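Local coordinates for profilin (Schizosaccharomyces pombe, PDB 3D9Y), which binds monomeric actin, holding back or enhancing its polymerization according to concentration, and is essential for cytokinesis in fission yeast, at residues G87-A92 and E110-T115; A20-R25 and C96-H101; A35-S40 and I63-K68; S56-G61 and Y69-A74; S2-V7 and V30-A35. One frame throughout, in Å; residues are numbered along the deposited sequence.

Interaction 1: residues G87-A92 and E110-T115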
# COMPACT_ATOMS: atom_id res chain seq x y z
N GLY A 87 -0.19 4.24 10.21
CA GLY A 87 -0.91 3.22 9.47
C GLY A 87 -0.42 3.03 8.06
O GLY A 87 0.58 3.64 7.63
N ILE A 88 -1.14 2.19 7.35
CA ILE A 88 -0.73 1.71 6.05
C ILE A 88 -1.97 1.57 5.19
O ILE A 88 -3.00 1.09 5.67
CB ILE A 88 0.04 0.37 6.21
CG1 ILE A 88 0.84 0.03 4.95
CG2 ILE A 88 -0.88 -0.77 6.60
CD1 ILE A 88 2.29 0.42 5.03
N ILE A 89 -1.86 2.03 3.95
CA ILE A 89 -2.95 1.98 2.96
C ILE A 89 -2.44 1.23 1.73
O ILE A 89 -1.47 1.67 1.09
CB ILE A 89 -3.31 3.39 2.50
CG1 ILE A 89 -3.67 4.29 3.69
CG2 ILE A 89 -4.42 3.36 1.40
CD1 ILE A 89 -4.91 3.89 4.49
N CYS A 90 -3.06 0.11 1.43
CA CYS A 90 -2.71 -0.71 0.28
C CYS A 90 -3.89 -0.75 -0.70
O CYS A 90 -4.99 -1.11 -0.32
CB CYS A 90 -2.37 -2.13 0.72
SG CYS A 90 -1.08 -2.23 1.96
N VAL A 91 -3.63 -0.42 -1.96
CA VAL A 91 -4.69 -0.32 -2.95
C VAL A 91 -4.25 -0.99 -4.25
O VAL A 91 -3.20 -0.66 -4.81
CB VAL A 91 -5.10 1.13 -3.20
CG1 VAL A 91 -6.31 1.20 -4.12
CG2 VAL A 91 -5.41 1.83 -1.88
N ALA A 92 -5.07 -1.93 -4.71
CA ALA A 92 -4.75 -2.68 -5.93
C ALA A 92 -5.31 -2.01 -7.19
O ALA A 92 -6.44 -1.53 -7.21
CB ALA A 92 -5.28 -4.11 -5.80
N GLU A 110 -7.09 10.98 4.88
CA GLU A 110 -6.21 11.69 3.94
C GLU A 110 -5.31 10.76 3.15
O GLU A 110 -5.26 10.85 1.93
CB GLU A 110 -5.32 12.70 4.66
CG GLU A 110 -5.99 13.99 5.01
CD GLU A 110 -5.04 14.93 5.73
OE1 GLU A 110 -4.54 14.53 6.81
OE2 GLU A 110 -4.80 16.05 5.21
N ALA A 111 -4.60 9.87 3.84
CA ALA A 111 -3.70 8.92 3.17
C ALA A 111 -4.50 7.99 2.26
O ALA A 111 -4.08 7.71 1.14
CB ALA A 111 -2.89 8.13 4.18
N ALA A 112 -5.65 7.52 2.73
CA ALA A 112 -6.51 6.70 1.89
C ALA A 112 -6.96 7.44 0.63
O ALA A 112 -6.90 6.89 -0.47
CB ALA A 112 -7.72 6.22 2.67
N LYS A 113 -7.42 8.68 0.78
CA LYS A 113 -7.95 9.44 -0.36
C LYS A 113 -6.86 9.65 -1.42
O LYS A 113 -7.10 9.44 -2.61
CB LYS A 113 -8.51 10.79 0.10
CG LYS A 113 -9.89 10.68 0.76
CD LYS A 113 -10.23 11.89 1.64
CE LYS A 113 -11.46 11.64 2.50
NZ LYS A 113 -11.52 12.53 3.70
N ILE A 114 -5.66 10.02 -0.98
CA ILE A 114 -4.54 10.22 -1.90
C ILE A 114 -4.19 8.91 -2.65
O ILE A 114 -4.08 8.90 -3.88
CB ILE A 114 -3.30 10.75 -1.14
CG1 ILE A 114 -3.55 12.19 -0.70
CG2 ILE A 114 -2.01 10.67 -2.00
CD1 ILE A 114 -2.69 12.65 0.43
N THR A 115 -4.06 7.83 -1.90
CA THR A 115 -3.59 6.54 -2.47
C THR A 115 -4.67 5.92 -3.36
O THR A 115 -4.36 5.44 -4.46
CB THR A 115 -3.01 5.62 -1.42
OG1 THR A 115 -2.13 6.23 -0.55
CG2 THR A 115 -2.69 4.31 -1.87
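The carbonyl oxygen of Ala111 is held twice by Thr115, one helical turn further on, and that double grip fixes the threonine where it meets Ile89 and Val91 of the strand. Thr115 N gives Ala111 O the usual helical bond, while Thr115 OG1 donates to the same Ala111 O at 3.0 Å, tilted 30° from the carbonyl plane; the two donors come from opposite faces of that plane. With chi1 at -46°, OG1 stands anti to its own carbonyl carbon, and the methyl is left to face the strand. Thr115 CG2 touches Val91 CG2 at 3.7 Å and Ile89 CG2 at 3.8 Å, both side chains crossing the threonine obliquely. The other branch of Ile89 serves the preceding turn: Ile89 CG1 lies 3.9 Å from Ala111 CB, and Ile89 CD1 reaches Ala112 CB at 4.1 Å. Ile89 thus bridges successive turns of the helix with its separate branches. Replacing it by an alanine would probably open a gap beneath Ala111 and Ala112 and leave the Thr115 methyl with Val91 alone from this strand. Helix and strand run nearly parallel, 23° apart, and the closest approach of their two short axes is 8.5 Å. This is the C-terminal helix 108-125 lying on the central sheet of profilin. The Thr115 hydroxyl is also hydrogen-bonded to Ser100 on the neighbouring strand, so the buried polar atom is satisfied at both helix and sheet, while adhesion to 87-92 itself is purely apolar.

Interaction 2: residues A20-R25 and C96-H101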
# COMPACT_ATOMS: atom_id res chain seq x y z
N ALA A 20 6.57 4.75 0.99
CA ALA A 20 5.70 4.15 -0.03
C ALA A 20 6.43 3.14 -0.92
O ALA A 20 7.66 3.15 -1.04
CB ALA A 20 5.04 5.23 -0.89
N ALA A 21 5.63 2.27 -1.54
CA ALA A 21 6.12 1.30 -2.49
C ALA A 21 5.06 0.99 -3.54
O ALA A 21 3.86 1.22 -3.32
CB ALA A 21 6.56 0.03 -1.77
N ILE A 22 5.51 0.51 -4.69
CA ILE A 22 4.61 0.04 -5.74
C ILE A 22 5.07 -1.36 -6.14
O ILE A 22 6.24 -1.56 -6.43
CB ILE A 22 4.60 0.97 -6.97
CG1 ILE A 22 4.16 2.37 -6.53
CG2 ILE A 22 3.69 0.39 -8.07
CD1 ILE A 22 4.28 3.43 -7.59
N VAL A 23 4.15 -2.32 -6.12
CA VAL A 23 4.49 -3.73 -6.32
C VAL A 23 3.53 -4.38 -7.32
O VAL A 23 2.44 -3.87 -7.56
CB VAL A 23 4.47 -4.50 -4.97
CG1 VAL A 23 5.40 -3.84 -3.95
CG2 VAL A 23 3.08 -4.57 -4.39
N SER A 24 3.94 -5.50 -7.91
CA SER A 24 3.10 -6.19 -8.89
C SER A 24 1.85 -6.81 -8.23
O SER A 24 1.95 -7.39 -7.16
CB SER A 24 3.91 -7.30 -9.58
OG SER A 24 3.06 -8.07 -10.42
N ARG A 25 0.69 -6.68 -8.89
CA ARG A 25 -0.55 -7.32 -8.42
C ARG A 25 -0.40 -8.84 -8.26
O ARG A 25 -1.05 -9.45 -7.40
CB ARG A 25 -1.73 -7.06 -9.38
CG ARG A 25 -3.00 -6.52 -8.74
CD ARG A 25 -3.83 -7.57 -8.05
NE ARG A 25 -5.18 -7.09 -7.74
CZ ARG A 25 -6.15 -7.84 -7.19
NH1 ARG A 25 -5.94 -9.12 -6.89
NH2 ARG A 25 -7.34 -7.30 -6.95
N CYS A 96 -0.97 -3.55 -10.48
CA CYS A 96 -0.14 -3.25 -9.32
C CYS A 96 -0.89 -3.07 -7.99
O CYS A 96 -2.13 -3.07 -7.95
CB CYS A 96 0.75 -2.02 -9.58
SG CYS A 96 0.44 -1.15 -11.15
N ILE A 97 -0.11 -2.96 -6.92
CA ILE A 97 -0.59 -2.56 -5.61
C ILE A 97 0.24 -1.37 -5.11
O ILE A 97 1.46 -1.45 -5.05
CB ILE A 97 -0.44 -3.69 -4.57
CG1 ILE A 97 -1.17 -4.96 -5.03
CG2 ILE A 97 -0.94 -3.23 -3.21
CD1 ILE A 97 -0.65 -6.23 -4.38
N LEU A 98 -0.45 -0.28 -4.77
CA LEU A 98 0.19 0.87 -4.14
C LEU A 98 0.21 0.64 -2.63
O LEU A 98 -0.80 0.22 -2.07
CB LEU A 98 -0.59 2.14 -4.46
CG LEU A 98 -0.86 2.45 -5.93
CD1 LEU A 98 -1.56 3.79 -6.06
CD2 LEU A 98 0.41 2.44 -6.73
N VAL A 99 1.35 0.88 -2.00
CA VAL A 99 1.51 0.76 -0.56
C VAL A 99 1.97 2.11 0.01
O VAL A 99 3.07 2.57 -0.31
CB VAL A 99 2.55 -0.31 -0.24
CG1 VAL A 99 2.73 -0.48 1.25
CG2 VAL A 99 2.16 -1.65 -0.88
N SER A 100 1.14 2.71 0.87
CA SER A 100 1.42 4.02 1.50
C SER A 100 1.42 3.95 3.03
O SER A 100 0.44 3.54 3.61
CB SER A 100 0.35 5.03 1.06
OG SER A 100 0.50 5.38 -0.32
N HIS A 101 2.52 4.36 3.66
CA HIS A 101 2.60 4.53 5.12
C HIS A 101 2.35 6.00 5.47
O HIS A 101 2.86 6.89 4.77
CB HIS A 101 3.99 4.09 5.61
CG HIS A 101 4.16 4.14 7.10
ND1 HIS A 101 4.12 3.01 7.89
CD2 HIS A 101 4.41 5.18 7.94
CE1 HIS A 101 4.31 3.36 9.15
NE2 HIS A 101 4.49 4.67 9.21
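Ile22 and Leu98 lie side by side and point the same way, with Ile22 CG1 3.8 Å from Leu98 CD2. Ile22 CG2 reaches back to Cys96 CB at 4.1 Å. On the other face Val23 crosses Ile97, and Val23 CG2, wedged between its own backbone N and carbonyl carbon, packs 3.6 Å from Ile97 CB. An alanine at Ile22 would probably open a gap beside Leu98 CD2 and strip Tyr6 and Val7 of the N-terminal helix of a packing partner. Between the two apolar layers run four nearly straight backbone bonds, exchanged in both directions by the hydrogen-bonded pairs Ala21-Val99 and Val23-Ile97; the shortest, Ile97 N to Val23 O, measures 2.8 Å. Further out, Arg25 leaves the strand and lays its CG 3.6 Å from Cys96 O. At the far end Ser24 finds its hydroxyl partner beyond the pair, in Asp28. This is a regular antiparallel pairing within the profilin sheet, between strands 30-33 and 86-92; the strand directions differ by 159°. As in the profilin fold, helices cover both faces: helix 3-12 lies over Ile22 and Ser100, with helix 108-125 joining at Ser100, and helix 41-52 lies over Val23 and Ile97.

Interaction 3: residues A35-S40 and I63-K68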
# COMPACT_ATOMS: atom_id res chain seq x y z
N ALA A 35 13.21 5.06 0.33
CA ALA A 35 14.42 4.68 1.05
C ALA A 35 14.12 4.05 2.40
O ALA A 35 13.47 4.69 3.26
CB ALA A 35 15.32 5.89 1.25
N GLY A 36 14.59 2.80 2.57
CA GLY A 36 14.45 2.06 3.82
C GLY A 36 13.28 1.10 3.82
O GLY A 36 13.26 0.12 4.58
N PHE A 37 12.31 1.36 2.95
CA PHE A 37 11.02 0.69 2.95
C PHE A 37 11.10 -0.59 2.12
O PHE A 37 10.51 -0.72 1.02
CB PHE A 37 9.93 1.66 2.46
CG PHE A 37 8.53 1.29 2.87
CD1 PHE A 37 7.52 1.24 1.93
CD2 PHE A 37 8.23 1.03 4.20
CE1 PHE A 37 6.21 0.91 2.30
CE2 PHE A 37 6.93 0.69 4.58
CZ PHE A 37 5.92 0.63 3.63
N ASN A 38 11.84 -1.56 2.66
CA ASN A 38 12.14 -2.79 1.94
C ASN A 38 11.10 -3.89 2.17
O ASN A 38 11.00 -4.44 3.27
CB ASN A 38 13.54 -3.29 2.33
CG ASN A 38 14.61 -2.23 2.09
OD1 ASN A 38 14.41 -1.29 1.32
ND2 ASN A 38 15.74 -2.38 2.77
N LEU A 39 10.34 -4.19 1.12
CA LEU A 39 9.34 -5.27 1.15
C LEU A 39 9.92 -6.55 0.55
O LEU A 39 10.43 -6.55 -0.56
CB LEU A 39 8.10 -4.86 0.37
CG LEU A 39 7.49 -3.49 0.65
CD1 LEU A 39 6.22 -3.33 -0.15
CD2 LEU A 39 7.22 -3.28 2.13
N SER A 40 9.81 -7.65 1.29
CA SER A 40 10.38 -8.93 0.86
C SER A 40 9.46 -9.66 -0.11
O SER A 40 8.24 -9.42 -0.11
CB SER A 40 10.67 -9.80 2.07
OG SER A 40 9.47 -10.17 2.73
N ILE A 63 1.61 -7.65 7.14
CA ILE A 63 3.05 -7.66 7.44
C ILE A 63 3.84 -7.06 6.29
O ILE A 63 3.90 -7.65 5.21
CB ILE A 63 3.57 -9.09 7.74
CG1 ILE A 63 2.69 -9.76 8.81
CG2 ILE A 63 5.02 -9.03 8.19
CD1 ILE A 63 3.27 -11.05 9.40
N LEU A 64 4.43 -5.89 6.51
CA LEU A 64 5.24 -5.21 5.50
C LEU A 64 6.43 -4.50 6.15
O LEU A 64 6.30 -3.89 7.22
CB LEU A 64 4.40 -4.20 4.71
CG LEU A 64 3.15 -4.73 3.99
CD1 LEU A 64 2.18 -3.62 3.73
CD2 LEU A 64 3.52 -5.42 2.70
N ALA A 65 7.59 -4.58 5.49
CA ALA A 65 8.83 -4.01 6.02
C ALA A 65 9.07 -4.46 7.46
O ALA A 65 9.42 -3.66 8.33
CB ALA A 65 8.81 -2.49 5.92
N GLY A 66 8.88 -5.75 7.71
CA GLY A 66 9.17 -6.34 9.02
C GLY A 66 8.27 -5.88 10.15
O GLY A 66 8.59 -6.08 11.32
N GLN A 67 7.12 -5.30 9.80
CA GLN A 67 6.18 -4.74 10.76
C GLN A 67 4.80 -5.34 10.55
O GLN A 67 4.36 -5.47 9.41
CB GLN A 67 6.10 -3.24 10.56
CG GLN A 67 5.45 -2.48 11.70
CD GLN A 67 6.45 -2.00 12.73
OE1 GLN A 67 6.37 -0.86 13.19
NE2 GLN A 67 7.40 -2.85 13.08
N LYS A 68 4.11 -5.69 11.64
CA LYS A 68 2.74 -6.21 11.56
C LYS A 68 1.74 -5.13 11.99
O LYS A 68 1.80 -4.65 13.13
CB LYS A 68 2.53 -7.46 12.42
CG LYS A 68 1.08 -7.95 12.42
CD LYS A 68 0.88 -9.26 13.17
CE LYS A 68 1.35 -10.45 12.37
NZ LYS A 68 0.74 -11.71 12.88
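Leu39 holds CG anti to its carbonyl carbon (chi1 -48°) and Phe37 holds CG anti to its backbone N (chi1 -159°). From these two CG positions the leucine methyl CD2 and the phenylalanine ring carbon CE2 go on to meet the hairpin tip at Leu64 and Ala65. The leucine makes the closer approach. Leu39 CD2 sits 3.6 Å from Ala65 N and 3.9 Å from Leu64 CB, the two leucines crossing at a slant. The same methyl also lies over one face of the Phe37 ring, 4.3 Å above its plane and offset to the rim. Ala65 CB meets that ring obliquely, 3.9 Å from Phe37 CE2. Beside these apolar touches Asn38 O receives a CA-H...O contact from Ala65 CA at 3.5 Å, with an angle of 152° at the hydrogen. Both backbones are sharply bent here: Phe37 is the centre of an inverse gamma turn, and Leu64 to Gln67 form a type I' turn, the tight corner of a two-residue beta hairpin. Glu43 of helix 41-52 joins loop and hairpin tip by accepting from backbone N-H groups of each, Ser40 and Ala65 through OE1 and Gly66 through OE2, and its negative charge is probably eased by them. Direct contact between the segments is apolar apart from one weak CA-H...O interaction; the polar linkage is made by a third element.

Interaction 4: residues S56-G61 and Y69-A74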
# COMPACT_ATOMS: atom_id res chain seq x y z
N SER A 56 -9.43 -12.97 5.24
CA SER A 56 -8.27 -13.63 5.85
C SER A 56 -7.27 -12.65 6.47
O SER A 56 -6.55 -13.00 7.41
CB SER A 56 -7.56 -14.51 4.82
OG SER A 56 -6.78 -13.73 3.95
N MET A 57 -7.23 -11.43 5.93
CA MET A 57 -6.27 -10.43 6.40
C MET A 57 -6.54 -9.98 7.82
O MET A 57 -5.64 -9.53 8.52
CB MET A 57 -6.23 -9.22 5.46
CG MET A 57 -5.73 -9.56 4.08
SD MET A 57 -4.02 -10.09 4.07
CE MET A 57 -3.15 -8.62 4.61
N PHE A 58 -7.79 -10.11 8.28
CA PHE A 58 -8.07 -9.75 9.67
C PHE A 58 -7.38 -10.67 10.68
O PHE A 58 -6.90 -10.21 11.72
CB PHE A 58 -9.56 -9.65 9.91
CG PHE A 58 -10.17 -8.42 9.34
CD1 PHE A 58 -10.87 -8.45 8.14
CD2 PHE A 58 -9.99 -7.20 9.97
CE1 PHE A 58 -11.42 -7.29 7.62
CE2 PHE A 58 -10.53 -6.05 9.46
CZ PHE A 58 -11.24 -6.09 8.28
N GLY A 59 -7.32 -11.96 10.36
CA GLY A 59 -6.63 -12.92 11.19
C GLY A 59 -5.12 -12.81 11.17
O GLY A 59 -4.47 -12.98 12.20
N THR A 60 -4.56 -12.53 9.99
CA THR A 60 -3.10 -12.50 9.82
C THR A 60 -2.50 -11.15 10.18
O THR A 60 -1.36 -11.06 10.63
CB THR A 60 -2.70 -12.79 8.36
OG1 THR A 60 -3.27 -11.80 7.50
CG2 THR A 60 -3.19 -14.17 7.95
N GLY A 61 -3.28 -10.09 10.00
CA GLY A 61 -2.74 -8.74 10.00
C GLY A 61 -2.03 -8.48 8.69
O GLY A 61 -2.02 -9.33 7.79
N TYR A 69 0.84 -4.78 11.08
CA TYR A 69 -0.21 -3.80 11.34
C TYR A 69 -1.53 -4.51 11.61
O TYR A 69 -1.78 -5.60 11.07
CB TYR A 69 -0.40 -2.86 10.15
CG TYR A 69 0.82 -2.05 9.81
CD1 TYR A 69 0.91 -0.70 10.13
CD2 TYR A 69 1.90 -2.64 9.18
CE1 TYR A 69 2.05 0.03 9.84
CE2 TYR A 69 3.04 -1.93 8.87
CZ TYR A 69 3.11 -0.59 9.21
OH TYR A 69 4.23 0.13 8.89
N ILE A 70 -2.36 -3.89 12.43
CA ILE A 70 -3.70 -4.38 12.70
C ILE A 70 -4.60 -3.98 11.54
O ILE A 70 -4.69 -2.80 11.21
CB ILE A 70 -4.26 -3.75 14.00
CG1 ILE A 70 -3.39 -4.16 15.19
CG2 ILE A 70 -5.72 -4.13 14.20
N THR A 71 -5.25 -4.97 10.91
CA THR A 71 -6.12 -4.73 9.77
C THR A 71 -7.41 -4.01 10.21
O THR A 71 -8.09 -4.46 11.15
CB THR A 71 -6.47 -6.07 9.07
OG1 THR A 71 -5.27 -6.81 8.78
CG2 THR A 71 -7.23 -5.84 7.81
N ILE A 72 -7.74 -2.91 9.55
CA ILE A 72 -8.99 -2.18 9.84
C ILE A 72 -9.97 -2.16 8.66
O ILE A 72 -11.16 -1.91 8.84
CB ILE A 72 -8.71 -0.74 10.34
CG1 ILE A 72 -8.00 0.10 9.28
CG2 ILE A 72 -7.94 -0.80 11.68
CD1 ILE A 72 -7.97 1.56 9.55
N ARG A 73 -9.45 -2.44 7.46
CA ARG A 73 -10.28 -2.61 6.28
C ARG A 73 -9.63 -3.65 5.38
O ARG A 73 -8.41 -3.63 5.19
CB ARG A 73 -10.45 -1.30 5.53
CG ARG A 73 -11.24 -1.43 4.22
CD ARG A 73 -11.65 -0.07 3.68
NE ARG A 73 -12.62 0.60 4.54
CZ ARG A 73 -13.91 0.29 4.63
NH1 ARG A 73 -14.43 -0.71 3.92
NH2 ARG A 73 -14.70 0.97 5.46
N ALA A 74 -10.45 -4.56 4.86
CA ALA A 74 -9.98 -5.50 3.84
C ALA A 74 -11.12 -5.88 2.89
O ALA A 74 -12.10 -6.52 3.29
CB ALA A 74 -9.37 -6.73 4.49
O HOH W 1 -5.50 -7.81 12.06
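Thr71 supplies the direct hydrogen bond to the short helix: Thr71 OG1 donates to Met57 O at 2.8 Å from well above the carbonyl plane, with a C=O...donor angle of 121°. Gly61 N comes to that oxygen from the opposite face, so this one carbonyl is gripped by Gly61, just past the helix, and by the strand. Water adds a second bridge beside the first. A single molecule donates to Phe58 O at 2.8 Å and accepts from Thr71 N. Apolar contact is led by the Phe58 ring. The Thr71 methyl sits over one face of it in a CH-pi contact, Thr71 CG2 3.9 Å from the ring centroid and 19° off the normal. Since chi1 of Thr71 puts its hydroxyl anti to the carbonyl carbon, methyl and hydroxyl divide the work between ring and carbonyl. Past the ring, Ala74 CB touches Phe58 CE1 at 3.8 Å and Met57 CB at 4.1 Å. Backbone fit comes last. Gly61 leaves the helix with positive phi, and Gly61 CA comes 3.4 Å from Thr71 OG1; a beta carbon there would lie too near Tyr69 O. The strand turns its corner at Ile72, where Ile72 and Arg73 form a classic beta bulge opposite Tyr80. Thr71 thus joins helix and strand by both a hydrogen bond and a CH-pi contact, although Phe58 is exposed.

Interaction 5: residues S2-V7 and V30-A35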
# COMPACT_ATOMS: atom_id res chain seq x y z
N SER A 2 8.55 7.33 -14.70
CA SER A 2 9.12 6.13 -14.00
C SER A 2 8.30 5.79 -12.77
O SER A 2 7.64 6.66 -12.20
CB SER A 2 10.57 6.40 -13.59
OG SER A 2 10.62 7.33 -12.52
N TRP A 3 8.35 4.53 -12.35
CA TRP A 3 7.60 4.13 -11.16
C TRP A 3 8.12 4.81 -9.90
O TRP A 3 7.33 5.13 -9.01
CB TRP A 3 7.59 2.60 -11.00
CG TRP A 3 6.78 1.95 -12.07
CD1 TRP A 3 7.25 1.28 -13.15
CD2 TRP A 3 5.35 1.96 -12.19
NE1 TRP A 3 6.21 0.84 -13.93
CE2 TRP A 3 5.03 1.25 -13.36
CE3 TRP A 3 4.32 2.49 -11.42
CZ2 TRP A 3 3.71 1.05 -13.78
CZ3 TRP A 3 3.01 2.30 -11.83
CH2 TRP A 3 2.72 1.58 -13.00
N GLN A 4 9.44 5.03 -9.81
CA GLN A 4 10.01 5.72 -8.65
C GLN A 4 9.42 7.13 -8.49
O GLN A 4 9.25 7.61 -7.38
CB GLN A 4 11.54 5.78 -8.72
CG GLN A 4 12.20 6.28 -7.42
CD GLN A 4 11.87 5.40 -6.21
OE1 GLN A 4 11.83 4.18 -6.32
NE2 GLN A 4 11.65 6.02 -5.06
N ALA A 5 9.13 7.78 -9.61
CA ALA A 5 8.55 9.13 -9.58
C ALA A 5 7.15 9.13 -8.98
O ALA A 5 6.74 10.10 -8.36
CB ALA A 5 8.50 9.70 -10.96
N TYR A 6 6.41 8.05 -9.19
CA TYR A 6 5.12 7.89 -8.54
C TYR A 6 5.28 7.85 -7.02
O TYR A 6 4.51 8.45 -6.28
CB TYR A 6 4.39 6.64 -9.08
CG TYR A 6 3.65 6.89 -10.37
CD1 TYR A 6 2.33 7.33 -10.36
CD2 TYR A 6 4.25 6.68 -11.60
CE1 TYR A 6 1.64 7.56 -11.54
CE2 TYR A 6 3.57 6.90 -12.79
CZ TYR A 6 2.26 7.35 -12.75
OH TYR A 6 1.57 7.57 -13.92
N VAL A 7 6.31 7.15 -6.54
CA VAL A 7 6.56 7.08 -5.10
C VAL A 7 7.00 8.44 -4.55
O VAL A 7 6.41 8.96 -3.60
CB VAL A 7 7.61 5.99 -4.78
CG1 VAL A 7 8.15 6.14 -3.36
CG2 VAL A 7 7.00 4.61 -4.98
N VAL A 30 8.76 -5.98 -7.00
CA VAL A 30 8.57 -4.62 -6.53
C VAL A 30 9.04 -3.67 -7.62
O VAL A 30 10.18 -3.76 -8.08
CB VAL A 30 9.37 -4.39 -5.26
N TRP A 31 8.16 -2.77 -8.05
CA TRP A 31 8.46 -1.88 -9.16
C TRP A 31 9.13 -0.57 -8.72
O TRP A 31 9.89 0.02 -9.49
CB TRP A 31 7.19 -1.57 -9.96
CG TRP A 31 6.56 -2.77 -10.63
CD1 TRP A 31 7.08 -4.03 -10.75
CD2 TRP A 31 5.31 -2.79 -11.32
NE1 TRP A 31 6.21 -4.84 -11.45
CE2 TRP A 31 5.12 -4.09 -11.81
CE3 TRP A 31 4.33 -1.82 -11.56
CZ2 TRP A 31 3.99 -4.45 -12.54
CZ3 TRP A 31 3.21 -2.18 -12.28
CH2 TRP A 31 3.04 -3.49 -12.75
N ALA A 32 8.83 -0.11 -7.50
CA ALA A 32 9.42 1.11 -6.94
C ALA A 32 9.24 1.15 -5.42
O ALA A 32 8.30 0.59 -4.90
CB ALA A 32 8.79 2.32 -7.55
N ALA A 33 10.12 1.86 -4.73
CA ALA A 33 10.05 1.94 -3.27
C ALA A 33 10.86 3.11 -2.75
O ALA A 33 11.85 3.49 -3.37
CB ALA A 33 10.52 0.64 -2.64
N SER A 34 10.43 3.68 -1.63
CA SER A 34 11.17 4.74 -0.95
C SER A 34 12.32 4.17 -0.11
O SER A 34 12.39 2.97 0.13
CB SER A 34 10.24 5.59 -0.08
OG SER A 34 9.57 4.82 0.89
N ALA A 35 13.21 5.06 0.33
CA ALA A 35 14.42 4.68 1.05
C ALA A 35 14.12 4.05 2.40
O ALA A 35 13.47 4.69 3.26
CB ALA A 35 15.32 5.89 1.25
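Trp3, Ala32 and Val7 make the tight half of this contact. Ala32 CB presses into the first turn of the helix, 3.5 Å from Trp3 C and 3.7 Å from Trp3 CB, and Val7 CG2 closes over it at 3.9 Å. Further along, Val7 CG1 packs on Ser34 CB, also at 3.9 Å. Trp31 adds its indole alongside that of Trp3, both pointing the same way. Its CE3 stands 3.6 Å above the Trp3 ring plane, offset to the rim, yet the planes are inclined by 47°, so the pair is oblique. Because Trp31 and Ala32 form a classic beta bulge opposite Ile22, neighbouring residues can both turn their side chains to the helix. The looser half is polar and partly exposed. Gln4, its CG anti to the backbone N (chi1 -170°) and its chain bent at chi2, brings its amide to the backbone of Ala33. Gln4 NE2 donates to Ala33 O at 3.0 Å from above the carbonyl plane, and Gln4 OE1 accepts from Ala33 N over a longer 3.3 Å; Asp8 takes a further bond from NE2. In profilins generally the terminal helices and adjoining strands form the poly-proline-binding surface, and the paired indoles here are consistent with it. A glycerol, probably from the crystallisation liquor, lies about 3 Å from the Trp31 side chain. Close carbon packing thus seats the helix, and the amide adds two imperfect bonds that probably help steady the strand.

Interactions 1 and 2 form the buried centre, about 10 Å apart, centre to centre, and meet where strands 86-92 and 96-102 adjoin; the first is helix on sheet, the second strand on strand. Interaction 5 lies on the side of the N-terminal helix, and its strand 30-33 is the neighbour of strand 19-24 of interaction 2. Interaction 3 covers the other face, where Phe37 and Leu39 rest on Val99, Ala21 and Val23, and it meets interaction 4 through strand 67-74. Interactions 4 and 5 lie about 25 Å apart, centre to centre, on opposite sides of the chain's centre. Carbon packing dominates 1 and 3, and backbone bonds mark 2. Of the partly buried 3, 4 and 5, the last two carry side-chain polar bonds across their segments.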